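Local coordinates for outer membrane protein assembly factor BamA (Haemophilus ducreyi, PDB 4K3C) that probably helps to assemble and insert beta-barrel proteins into the outer membrane as the core subunit of the Bam complex, here reduced to two POTRA domains and the barrel, at residues R489-I494 and S508-I513; S397-A402 and F458-T463; I367-G372 and A434-I439; Y168-G173 and Q523-V528; V453-F458 and I494-Q499. One frame throughout, in Å; residues are numbered along the deposited sequence.

All five contacts belong to the transmembrane barrel that follows the POTRA domains. Across the wall the strands run 366-378, 430-440, 453-465, 489-500, 503-512, 521-531, then 160-169: interaction 3 joins the first two, interaction 5 the third and fourth, interaction 1 the fourth and fifth, and interaction 4 the last two. Strand 160-169, first of these in the chain, pairs with the last, so interaction 4 closes the barrel and spans the other four. Interactions 1 and 5 share I494, 2 and 5 share F458. Interaction 2 differs, pressing a loop from within against strand 453-465; its centre lies about 7 Å from that of interaction 1. The loop thus links wall strands close to the seam.

Interaction 1: R489-I494 and S508-I513; sequences RASAGI and SYAKPI
I513 and A490 meet at one end of the antiparallel beta hairpin formed by strands 489-500 and 503-512, two neighbouring staves of the BamA barrel. The side chain of I513 lies alongside the opposite strand: its CG1 sits between its own backbone N and carbonyl carbon (chi1 81°), and CD1 beyond it comes 3.5 Å from A490 CB. The CG2 branch goes the other way along the strand, to 4.2 Å from A492 CB, which puts I513 against both alanines. The backbone pairing is set by I513 N, which donates to A490 O at 2.8 Å, and by the reciprocal pair of A492 and K511, whose A492 N reaches K511 O at 2.8 Å. Further on, Y509 N bonds to I494 O, while the return bond from I494 N is weak. Between these pairs the bare CA of G493 approaches Y509 O to 3.2 Å as a CA-H...O contact. S491 turns its hydroxyl to the other face of the hairpin, toward the loop inside the barrel, and OG bonds to R399 O; its CB stays on K511, 3.3 Å from the carbonyl O.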
# COMPACT_ATOMS: atom_id res chain seq x y z
N ARG A 489 15.20 -15.75 19.27
CA ARG A 489 14.99 -17.03 18.64
C ARG A 489 15.17 -16.87 17.16
O ARG A 489 15.07 -15.76 16.63
CB ARG A 489 13.60 -17.57 18.96
CG ARG A 489 13.54 -18.20 20.33
CD ARG A 489 12.28 -17.84 21.03
NE ARG A 489 12.46 -16.77 22.00
CZ ARG A 489 11.80 -16.72 23.15
NH1 ARG A 489 10.97 -17.70 23.46
NH2 ARG A 489 11.97 -15.70 24.00
N ALA A 490 15.44 -17.98 16.50
CA ALA A 490 15.65 -17.94 15.08
C ALA A 490 15.41 -19.30 14.45
O ALA A 490 15.38 -20.33 15.11
CB ALA A 490 17.02 -17.47 14.80
N SER A 491 15.24 -19.30 13.15
CA SER A 491 14.92 -20.50 12.44
C SER A 491 15.45 -20.41 11.03
O SER A 491 15.78 -19.33 10.55
CB SER A 491 13.41 -20.67 12.38
OG SER A 491 12.79 -19.69 11.54
N ALA A 492 15.49 -21.56 10.36
CA ALA A 492 15.87 -21.60 8.96
C ALA A 492 14.98 -22.57 8.18
O ALA A 492 14.58 -23.62 8.71
CB ALA A 492 17.30 -21.99 8.83
N GLY A 493 14.65 -22.23 6.94
CA GLY A 493 13.78 -23.12 6.20
C GLY A 493 13.70 -22.93 4.71
O GLY A 493 14.43 -22.12 4.12
N ILE A 494 12.84 -23.73 4.10
CA ILE A 494 12.39 -23.57 2.72
C ILE A 494 11.05 -22.85 2.75
O ILE A 494 10.30 -22.93 3.72
CB ILE A 494 12.17 -24.92 2.03
CG1 ILE A 494 13.31 -25.87 2.35
CG2 ILE A 494 12.06 -24.76 0.51
CD1 ILE A 494 14.64 -25.40 1.85
N SER A 508 5.75 -22.94 3.89
CA SER A 508 6.94 -22.76 4.68
C SER A 508 7.14 -24.04 5.44
O SER A 508 6.19 -24.57 6.03
CB SER A 508 6.76 -21.61 5.67
OG SER A 508 6.85 -22.07 7.02
N TYR A 509 8.36 -24.57 5.40
CA TYR A 509 8.76 -25.60 6.34
C TYR A 509 9.95 -25.01 7.01
O TYR A 509 10.92 -24.65 6.35
CB TYR A 509 9.14 -26.90 5.63
CG TYR A 509 9.25 -28.10 6.55
CD1 TYR A 509 10.02 -28.06 7.70
CD2 TYR A 509 8.57 -29.28 6.27
CE1 TYR A 509 10.12 -29.15 8.54
CE2 TYR A 509 8.66 -30.37 7.10
CZ TYR A 509 9.44 -30.30 8.24
OH TYR A 509 9.55 -31.38 9.08
N ALA A 510 9.90 -24.90 8.33
CA ALA A 510 11.04 -24.29 9.00
C ALA A 510 11.42 -25.10 10.21
O ALA A 510 10.56 -25.67 10.89
CB ALA A 510 10.76 -22.82 9.35
N LYS A 511 12.72 -25.15 10.45
CA LYS A 511 13.26 -25.78 11.63
C LYS A 511 13.88 -24.64 12.44
O LYS A 511 14.44 -23.71 11.85
CB LYS A 511 14.31 -26.80 11.20
CG LYS A 511 14.55 -27.92 12.19
CD LYS A 511 15.95 -28.52 12.00
CE LYS A 511 17.06 -27.48 12.23
NZ LYS A 511 18.40 -28.10 12.36
N PRO A 512 13.75 -24.69 13.77
CA PRO A 512 14.37 -23.73 14.69
C PRO A 512 15.87 -23.93 14.83
O PRO A 512 16.30 -25.08 14.89
CB PRO A 512 13.71 -24.07 16.04
CG PRO A 512 12.51 -24.83 15.71
CD PRO A 512 12.79 -25.57 14.45
N ILE A 513 16.64 -22.85 14.89
CA ILE A 513 18.06 -22.96 15.21
C ILE A 513 18.34 -22.48 16.64
O ILE A 513 19.43 -22.65 17.17
CB ILE A 513 18.98 -22.17 14.22
CG1 ILE A 513 19.02 -20.69 14.58
CG2 ILE A 513 18.57 -22.40 12.77
CD1 ILE A 513 19.31 -19.79 13.41

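Interaction 2: S397-A402 and F458-T463; sequences SLRGFA and FVDAAT
The tip of the long loop between strands 366-378 and 430-440 docks on strand 453-465 through R399, whose guanidinium has D460 at its edge and the F458 ring over one face. D460 OD2 is gripped twice. The backbone N of R399 donates to its anti lone pair at 3.2 Å, nearly straight at 169°; R399 NE comes to OD2 on the syn side at 2.8 Å, above the carboxylate plane rather than in it, and closes a salt bridge. Guanidinium and carboxylate are nearly coplanar, 18° apart. NH1 points at D460 OD1, but the position of that oxygen is doubtful. The sequence L398-R399-G400-F401 corresponds to the VRGF/Y motif of loop 6 in the Omp85 family, and it folds here as a type II turn closed by F401 N to L398 O at 3.1 Å. G400 takes the third place of the turn, with the positive phi that suits glycine. Bending at chi3 (-86°) carries R399 NE over the centre of the F458 ring, and CZ stands 3.8 Å from the ring centroid in a cation-pi contact. On the other side of D460, L398 CG rests on A462 CB at 3.9 Å. A further strand extends the hold: G400 N bonds to Q525 OE1.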
# COMPACT_ATOMS: atom_id res chain seq x y z
N SER A 397 6.74 -13.08 10.96
CA SER A 397 7.73 -12.74 11.97
C SER A 397 8.78 -13.82 12.25
O SER A 397 9.97 -13.52 12.26
CB SER A 397 7.08 -12.23 13.26
OG SER A 397 6.54 -13.29 14.03
N LEU A 398 8.36 -15.06 12.50
CA LEU A 398 9.31 -16.11 12.86
C LEU A 398 8.81 -17.47 12.44
O LEU A 398 8.23 -18.19 13.24
CB LEU A 398 9.55 -16.12 14.37
CG LEU A 398 10.95 -16.44 14.91
CD1 LEU A 398 10.84 -16.88 16.35
CD2 LEU A 398 11.64 -17.47 14.09
N ARG A 399 9.07 -17.84 11.20
CA ARG A 399 8.61 -19.14 10.73
C ARG A 399 9.11 -20.31 11.59
O ARG A 399 10.13 -20.20 12.26
CB ARG A 399 8.93 -19.27 9.25
CG ARG A 399 8.13 -18.26 8.45
CD ARG A 399 8.47 -18.26 6.98
NE ARG A 399 9.61 -17.39 6.70
CZ ARG A 399 9.80 -16.77 5.55
NH1 ARG A 399 10.87 -15.99 5.39
NH2 ARG A 399 8.91 -16.92 4.56
N GLY A 400 8.36 -21.41 11.63
CA GLY A 400 8.69 -22.50 12.53
C GLY A 400 8.17 -22.33 13.95
O GLY A 400 7.93 -23.30 14.66
N PHE A 401 8.00 -21.09 14.39
CA PHE A 401 7.30 -20.90 15.65
C PHE A 401 5.82 -20.56 15.40
O PHE A 401 5.48 -19.93 14.40
CB PHE A 401 7.99 -19.84 16.51
CG PHE A 401 9.41 -20.19 16.86
CD1 PHE A 401 10.41 -20.16 15.90
CD2 PHE A 401 9.76 -20.55 18.15
CE1 PHE A 401 11.70 -20.48 16.21
CE2 PHE A 401 11.06 -20.86 18.47
CZ PHE A 401 12.03 -20.83 17.50
N ALA A 402 4.93 -21.02 16.28
CA ALA A 402 3.51 -20.73 16.08
C ALA A 402 3.27 -19.24 16.27
O ALA A 402 4.04 -18.57 16.95
CB ALA A 402 2.66 -21.52 17.02
N PHE A 458 15.62 -19.42 3.84
CA PHE A 458 15.57 -18.22 4.67
C PHE A 458 16.14 -18.47 6.06
O PHE A 458 16.31 -19.63 6.48
CB PHE A 458 14.12 -17.68 4.78
CG PHE A 458 13.21 -18.60 5.53
CD1 PHE A 458 13.09 -18.52 6.90
CD2 PHE A 458 12.50 -19.58 4.86
CE1 PHE A 458 12.29 -19.39 7.60
CE2 PHE A 458 11.68 -20.45 5.55
CZ PHE A 458 11.58 -20.35 6.92
N VAL A 459 16.44 -17.37 6.76
CA VAL A 459 16.68 -17.41 8.19
C VAL A 459 15.86 -16.30 8.83
O VAL A 459 16.04 -15.12 8.52
CB VAL A 459 18.19 -17.23 8.53
CG1 VAL A 459 18.36 -16.85 10.00
CG2 VAL A 459 18.96 -18.51 8.22
N ASP A 460 14.92 -16.67 9.69
CA ASP A 460 14.14 -15.66 10.41
C ASP A 460 14.71 -15.61 11.81
O ASP A 460 15.32 -16.57 12.29
CB ASP A 460 12.64 -16.00 10.46
CG ASP A 460 11.95 -15.92 9.10
OD1 ASP A 460 12.57 -15.52 8.10
OD2 ASP A 460 10.74 -16.25 9.02
N ALA A 461 14.51 -14.48 12.49
CA ALA A 461 14.97 -14.30 13.85
C ALA A 461 14.21 -13.14 14.48
O ALA A 461 14.01 -12.10 13.84
CB ALA A 461 16.47 -14.04 13.89
N ALA A 462 13.78 -13.34 15.72
CA ALA A 462 12.86 -12.42 16.39
C ALA A 462 13.08 -12.42 17.90
O ALA A 462 13.67 -13.36 18.45
CB ALA A 462 11.44 -12.80 16.07
N THR A 463 12.61 -11.37 18.56
CA THR A 463 12.81 -11.22 20.00
C THR A 463 11.75 -10.28 20.58
O THR A 463 11.63 -9.14 20.15
CB THR A 463 14.25 -10.71 20.33
OG1 THR A 463 14.32 -10.26 21.69
CG2 THR A 463 14.62 -9.56 19.44

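Interaction 3: I367-G372 and A434-I439; sequences IATKGG and ASLELI
E437 and K370 reach toward each other across the adjacent strands 430-440 and 366-378. From CA of E437 the side chain leaves with CB beside the F458 side chain of the next strand, and CG lies between the backbone N and the carbonyl carbon (chi1 49°), a position that brings it 4.0 Å from A368 CB. Beyond CG the chain is extended. CD carries the two oxygens apart: OE1 faces K370 NZ at 3.3 Å, a weak hydrogen bond within a salt bridge, and OE2 accepts from S456 OG. The lysine comes from the opposite strand with its CB near S435 CB, and only its last torsion bends, placing NZ. This is a regular antiparallel pair of the barrel wall, and the inward-facing residues A368, K370, S435 and E437 alternate with I367, T369, L436 and L438 on the other face. There L436 CD2 is wedged against two residues, 3.6 Å from T369 CG2 and 3.7 Å from I367 CG2. The backbones are tied by A368 N to E437 O at 2.9 Å and E437 N to A368 O at 2.7 Å; K370 N bonds to S435 O at 3.0 Å, and the return bond from S435 N to K370 O is weak.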
# COMPACT_ATOMS: atom_id res chain seq x y z
N ILE A 367 18.53 -11.86 -3.37
CA ILE A 367 18.70 -11.95 -1.93
C ILE A 367 17.73 -10.95 -1.36
O ILE A 367 17.77 -9.79 -1.74
CB ILE A 367 20.14 -11.59 -1.46
CG1 ILE A 367 21.13 -12.66 -1.90
CG2 ILE A 367 20.20 -11.48 0.07
CD1 ILE A 367 22.39 -12.65 -1.10
N ALA A 368 16.86 -11.40 -0.46
CA ALA A 368 15.92 -10.49 0.19
C ALA A 368 16.13 -10.47 1.69
O ALA A 368 16.51 -11.48 2.29
CB ALA A 368 14.50 -10.87 -0.13
N THR A 369 15.90 -9.31 2.28
CA THR A 369 16.09 -9.11 3.71
C THR A 369 14.93 -8.27 4.21
O THR A 369 14.36 -7.51 3.44
CB THR A 369 17.44 -8.39 4.01
OG1 THR A 369 17.33 -7.00 3.66
CG2 THR A 369 18.60 -9.03 3.23
N LYS A 370 14.57 -8.43 5.48
CA LYS A 370 13.43 -7.74 6.09
C LYS A 370 13.77 -7.51 7.55
O LYS A 370 14.42 -8.36 8.19
CB LYS A 370 12.16 -8.60 6.02
CG LYS A 370 11.75 -9.02 4.62
CD LYS A 370 10.58 -10.01 4.62
CE LYS A 370 9.94 -10.16 3.22
NZ LYS A 370 10.80 -10.82 2.16
N GLY A 371 13.36 -6.38 8.09
CA GLY A 371 13.59 -6.09 9.50
C GLY A 371 12.49 -5.22 10.07
O GLY A 371 12.00 -4.32 9.40
N GLY A 372 12.08 -5.49 11.30
CA GLY A 372 11.06 -4.69 11.92
C GLY A 372 11.34 -4.40 13.38
O GLY A 372 11.86 -5.24 14.10
N ALA A 434 14.01 -9.90 12.24
CA ALA A 434 14.66 -9.68 10.96
C ALA A 434 14.71 -10.99 10.23
O ALA A 434 14.40 -12.04 10.80
CB ALA A 434 16.02 -9.14 11.15
N SER A 435 15.07 -10.92 8.96
CA SER A 435 14.94 -12.08 8.10
C SER A 435 15.86 -11.90 6.90
O SER A 435 16.09 -10.78 6.44
CB SER A 435 13.49 -12.22 7.65
OG SER A 435 13.21 -13.53 7.23
N LEU A 436 16.39 -13.01 6.41
CA LEU A 436 17.33 -12.99 5.31
C LEU A 436 16.97 -14.21 4.49
O LEU A 436 16.86 -15.31 5.03
CB LEU A 436 18.74 -13.14 5.88
CG LEU A 436 20.00 -12.89 5.04
CD1 LEU A 436 20.93 -14.11 5.03
CD2 LEU A 436 19.68 -12.43 3.63
N GLU A 437 16.77 -14.04 3.19
CA GLU A 437 16.48 -15.20 2.36
C GLU A 437 17.10 -15.18 0.98
O GLU A 437 17.23 -14.13 0.37
CB GLU A 437 14.97 -15.49 2.25
CG GLU A 437 14.05 -14.34 1.89
CD GLU A 437 12.59 -14.62 2.30
OE1 GLU A 437 12.03 -13.79 3.05
OE2 GLU A 437 12.01 -15.67 1.88
N LEU A 438 17.49 -16.36 0.51
CA LEU A 438 17.92 -16.55 -0.87
C LEU A 438 16.76 -17.06 -1.71
O LEU A 438 16.32 -18.19 -1.54
CB LEU A 438 19.08 -17.55 -0.97
CG LEU A 438 20.13 -17.29 -2.06
CD1 LEU A 438 20.57 -18.57 -2.66
CD2 LEU A 438 19.66 -16.33 -3.14
N ILE A 439 16.28 -16.24 -2.63
CA ILE A 439 15.30 -16.66 -3.61
C ILE A 439 15.98 -17.32 -4.78
O ILE A 439 16.72 -16.68 -5.52
CB ILE A 439 14.58 -15.46 -4.18
CG1 ILE A 439 13.83 -14.75 -3.07
CG2 ILE A 439 13.67 -15.88 -5.26
CD1 ILE A 439 13.34 -13.41 -3.49

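Interaction 4: Y168-G173 and Q523-V528; sequences YGSGSG and QFQFTV
Y168 pairs with V528 at the seam of the barrel, where the first barrel strand (160-169) meets the last (521-531) in antiparallel fashion. Y168 N donates to V528 O at 2.7 Å, and V528 N returns a bond to Y168 O at 2.6 Å. With CG anti to the backbone N (chi1 -166°), the tyrosine ring presents its edge to the F526 side chain; CE2 is 3.8 Å from F526 CZ, and the two rings cross at a slant. G169 follows, opposite T527, and its bare CA lies 3.7 Å from T527 CG2. Its CA also approaches F526 O in a CA-H...O contact. The strand ends at G169, yet S170 continues the pairing, as N donates to F526 O at 2.9 Å while standing over one face of the F526 ring, offset toward the rim. Beyond S170 the segment turns away from strand 521-531. The short row of bonds fits the seam between first and last strands, proposed in the BamA family as a lateral gate. The serine hydroxyl finishes the contact: F526 N gives OG a weak bond at 3.0 Å, and OG lies 3.2 Å from F526 CD1.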
# COMPACT_ATOMS: atom_id res chain seq x y z
N TYR A 168 -7.76 -19.60 4.16
CA TYR A 168 -7.37 -20.48 5.24
C TYR A 168 -5.84 -20.53 5.44
O TYR A 168 -5.07 -20.49 4.48
CB TYR A 168 -7.94 -21.88 5.03
CG TYR A 168 -7.82 -22.68 6.28
CD1 TYR A 168 -8.77 -22.56 7.26
CD2 TYR A 168 -6.74 -23.52 6.49
CE1 TYR A 168 -8.66 -23.28 8.43
CE2 TYR A 168 -6.63 -24.23 7.65
CZ TYR A 168 -7.59 -24.10 8.61
OH TYR A 168 -7.50 -24.80 9.78
N GLY A 169 -5.41 -20.62 6.69
CA GLY A 169 -4.01 -20.54 7.02
C GLY A 169 -3.70 -21.11 8.38
O GLY A 169 -4.61 -21.31 9.20
N SER A 170 -2.42 -21.38 8.62
CA SER A 170 -1.96 -22.02 9.85
C SER A 170 -2.37 -21.26 11.10
O SER A 170 -2.95 -21.82 12.03
CB SER A 170 -0.44 -22.15 9.83
OG SER A 170 -0.06 -23.16 8.93
N GLY A 171 -2.03 -19.98 11.12
CA GLY A 171 -2.52 -19.09 12.15
C GLY A 171 -3.49 -18.27 11.35
O GLY A 171 -3.22 -18.03 10.16
N SER A 172 -4.59 -17.87 12.00
CA SER A 172 -5.79 -17.27 11.38
C SER A 172 -6.93 -18.27 11.10
O SER A 172 -8.10 -17.92 11.29
CB SER A 172 -5.49 -16.42 10.13
OG SER A 172 -4.91 -15.17 10.49
N GLY A 173 -6.59 -19.49 10.68
CA GLY A 173 -7.59 -20.50 10.35
C GLY A 173 -8.50 -20.07 9.19
O GLY A 173 -8.06 -19.46 8.21
N GLN A 523 6.28 -26.12 12.73
CA GLN A 523 7.19 -26.20 11.59
C GLN A 523 6.56 -25.94 10.23
O GLN A 523 7.07 -25.14 9.43
CB GLN A 523 7.85 -27.57 11.55
CG GLN A 523 8.27 -28.06 12.90
CD GLN A 523 9.29 -29.14 12.81
OE1 GLN A 523 8.96 -30.30 12.54
NE2 GLN A 523 10.54 -28.78 13.02
N PHE A 524 5.48 -26.64 9.94
CA PHE A 524 4.81 -26.41 8.68
C PHE A 524 3.72 -25.36 8.85
O PHE A 524 2.92 -25.42 9.77
CB PHE A 524 4.27 -27.72 8.10
CG PHE A 524 3.69 -27.57 6.74
CD1 PHE A 524 4.51 -27.32 5.65
CD2 PHE A 524 2.32 -27.69 6.53
CE1 PHE A 524 3.98 -27.19 4.38
CE2 PHE A 524 1.78 -27.57 5.27
CZ PHE A 524 2.61 -27.31 4.18
N GLN A 525 3.73 -24.39 7.96
CA GLN A 525 2.81 -23.28 8.03
C GLN A 525 2.43 -22.93 6.59
O GLN A 525 3.18 -23.23 5.67
CB GLN A 525 3.47 -22.11 8.76
CG GLN A 525 3.77 -22.41 10.23
CD GLN A 525 4.86 -21.53 10.81
OE1 GLN A 525 5.92 -21.33 10.20
NE2 GLN A 525 4.62 -21.01 12.02
N PHE A 526 1.28 -22.31 6.39
CA PHE A 526 0.80 -22.09 5.03
C PHE A 526 -0.38 -21.16 5.04
O PHE A 526 -1.15 -21.18 6.00
CB PHE A 526 0.34 -23.42 4.41
CG PHE A 526 -0.90 -23.96 5.06
CD1 PHE A 526 -0.82 -24.67 6.26
CD2 PHE A 526 -2.14 -23.76 4.49
CE1 PHE A 526 -1.95 -25.16 6.88
CE2 PHE A 526 -3.28 -24.25 5.10
CZ PHE A 526 -3.18 -24.95 6.29
N THR A 527 -0.56 -20.36 4.00
CA THR A 527 -1.86 -19.76 3.79
C THR A 527 -2.40 -19.98 2.38
O THR A 527 -1.64 -20.22 1.43
CB THR A 527 -1.96 -18.27 4.16
OG1 THR A 527 -1.09 -17.51 3.32
CG2 THR A 527 -1.62 -18.06 5.61
N VAL A 528 -3.72 -19.89 2.29
CA VAL A 528 -4.45 -20.14 1.07
C VAL A 528 -5.56 -19.11 1.07
O VAL A 528 -6.24 -18.93 2.09
CB VAL A 528 -5.04 -21.56 1.08
CG1 VAL A 528 -6.35 -21.62 0.30
CG2 VAL A 528 -4.02 -22.55 0.54

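Interaction 5: V453-F458 and I494-Q499; sequences VRTSVF and IALQWQ
In I494 CG1 stands anti to the carbonyl carbon (chi1 -44°) and chi2 (-63°) swings CD1 toward strand 453-465, where it meets V457 CG2 at 3.6 Å. In T455, chi1 of 54° puts OG1 between N and the carbonyl carbon, where it bonds to I440 O, and leaves CG2 alongside L496, 4.1 Å from its CG; the two side chains point the same way. At the far end of this face V453 CB touches W498 CB at 3.7 Å, before the indole leads off.

On the other face R454 and Q497 lie side by side, R454 CB 3.9 Å from Q497 CG, while the guanidinium runs on to P325 O. A495 CB touches both S456 OG, 3.5 Å away, and the F458 ring, near CD2, which it approaches from a slant. CE2 at the edge of the F458 ring lies 3.4 Å from I494 O, near the ring plane. Backbone bonds run in both directions between R454 and Q497, with R454 N to Q497 O at 2.9 Å, and between S456 and A495.

Small or polar residues on one face and mostly large apolar ones on the other are typical of the transmembrane strands of an outer-membrane beta barrel, consistent with an inward face at A495 and a lipid-facing one at V457 and I494.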
# COMPACT_ATOMS: atom_id res chain seq x y z
N VAL A 453 5.56 -18.32 -9.23
CA VAL A 453 6.08 -19.07 -8.09
C VAL A 453 7.47 -18.59 -7.69
O VAL A 453 8.32 -18.31 -8.54
CB VAL A 453 6.08 -20.57 -8.35
CG1 VAL A 453 5.93 -20.83 -9.84
CG2 VAL A 453 7.33 -21.22 -7.76
N ARG A 454 7.65 -18.50 -6.37
CA ARG A 454 8.85 -18.00 -5.74
C ARG A 454 9.34 -18.98 -4.67
O ARG A 454 8.73 -19.10 -3.61
CB ARG A 454 8.57 -16.63 -5.12
CG ARG A 454 9.54 -16.19 -4.02
CD ARG A 454 9.69 -14.69 -3.99
NE ARG A 454 10.38 -14.23 -5.18
CZ ARG A 454 10.71 -12.96 -5.40
NH1 ARG A 454 11.36 -12.63 -6.51
NH2 ARG A 454 10.40 -12.03 -4.51
N THR A 455 10.42 -19.68 -4.96
CA THR A 455 11.02 -20.57 -3.98
C THR A 455 12.20 -19.87 -3.31
O THR A 455 12.88 -19.07 -3.95
CB THR A 455 11.48 -21.86 -4.63
OG1 THR A 455 12.35 -21.54 -5.72
CG2 THR A 455 10.29 -22.63 -5.15
N SER A 456 12.44 -20.16 -2.04
CA SER A 456 13.47 -19.46 -1.29
C SER A 456 13.96 -20.26 -0.09
O SER A 456 13.33 -21.23 0.31
CB SER A 456 12.95 -18.12 -0.80
OG SER A 456 11.81 -18.29 0.03
N VAL A 457 15.09 -19.85 0.46
CA VAL A 457 15.64 -20.46 1.66
C VAL A 457 16.00 -19.31 2.58
O VAL A 457 16.59 -18.33 2.13
CB VAL A 457 16.88 -21.29 1.35
CG1 VAL A 457 17.63 -21.63 2.63
CG2 VAL A 457 16.48 -22.57 0.60
N PHE A 458 15.62 -19.42 3.84
CA PHE A 458 15.57 -18.22 4.67
C PHE A 458 16.14 -18.47 6.06
O PHE A 458 16.31 -19.63 6.48
CB PHE A 458 14.12 -17.68 4.78
CG PHE A 458 13.21 -18.60 5.53
CD1 PHE A 458 13.09 -18.52 6.90
CD2 PHE A 458 12.50 -19.58 4.86
CE1 PHE A 458 12.29 -19.39 7.60
CE2 PHE A 458 11.68 -20.45 5.55
CZ PHE A 458 11.58 -20.35 6.92
N ILE A 494 12.84 -23.73 4.10
CA ILE A 494 12.39 -23.57 2.72
C ILE A 494 11.05 -22.85 2.75
O ILE A 494 10.30 -22.93 3.72
CB ILE A 494 12.17 -24.92 2.03
CG1 ILE A 494 13.31 -25.87 2.35
CG2 ILE A 494 12.06 -24.76 0.51
CD1 ILE A 494 14.64 -25.40 1.85
N ALA A 495 10.73 -22.16 1.67
CA ALA A 495 9.50 -21.42 1.61
C ALA A 495 9.07 -21.38 0.16
O ALA A 495 9.85 -21.00 -0.72
CB ALA A 495 9.70 -20.02 2.17
N LEU A 496 7.84 -21.81 -0.10
CA LEU A 496 7.32 -21.78 -1.45
C LEU A 496 6.17 -20.82 -1.45
O LEU A 496 5.38 -20.79 -0.52
CB LEU A 496 6.81 -23.16 -1.89
CG LEU A 496 6.61 -23.32 -3.40
CD1 LEU A 496 6.93 -24.74 -3.85
CD2 LEU A 496 5.19 -22.92 -3.84
N GLN A 497 6.07 -20.01 -2.49
CA GLN A 497 4.80 -19.35 -2.69
C GLN A 497 4.39 -19.32 -4.14
O GLN A 497 5.22 -19.37 -5.03
CB GLN A 497 4.74 -17.98 -2.03
CG GLN A 497 5.75 -16.99 -2.48
CD GLN A 497 5.98 -15.96 -1.39
OE1 GLN A 497 5.96 -16.29 -0.21
NE2 GLN A 497 6.19 -14.71 -1.78
N TRP A 498 3.08 -19.29 -4.36
CA TRP A 498 2.60 -19.11 -5.71
C TRP A 498 1.23 -18.44 -5.85
O TRP A 498 0.32 -18.63 -5.05
CB TRP A 498 2.80 -20.39 -6.56
CG TRP A 498 1.71 -21.39 -6.63
CD1 TRP A 498 1.31 -22.24 -5.65
CD2 TRP A 498 0.93 -21.71 -7.79
NE1 TRP A 498 0.30 -23.06 -6.11
CE2 TRP A 498 0.04 -22.75 -7.42
CE3 TRP A 498 0.87 -21.21 -9.09
CZ2 TRP A 498 -0.88 -23.29 -8.29
CZ3 TRP A 498 -0.04 -21.75 -9.96
CH2 TRP A 498 -0.91 -22.78 -9.56
N GLN A 499 1.15 -17.60 -6.88
CA GLN A 499 -0.06 -16.91 -7.23
C GLN A 499 -0.80 -17.79 -8.20
O GLN A 499 -0.61 -17.66 -9.41
CB GLN A 499 0.27 -15.56 -7.87
CG GLN A 499 1.12 -14.66 -6.97
CD GLN A 499 0.31 -13.97 -5.88
OE1 GLN A 499 0.71 -13.96 -4.71
NE2 GLN A 499 -0.82 -13.37 -6.25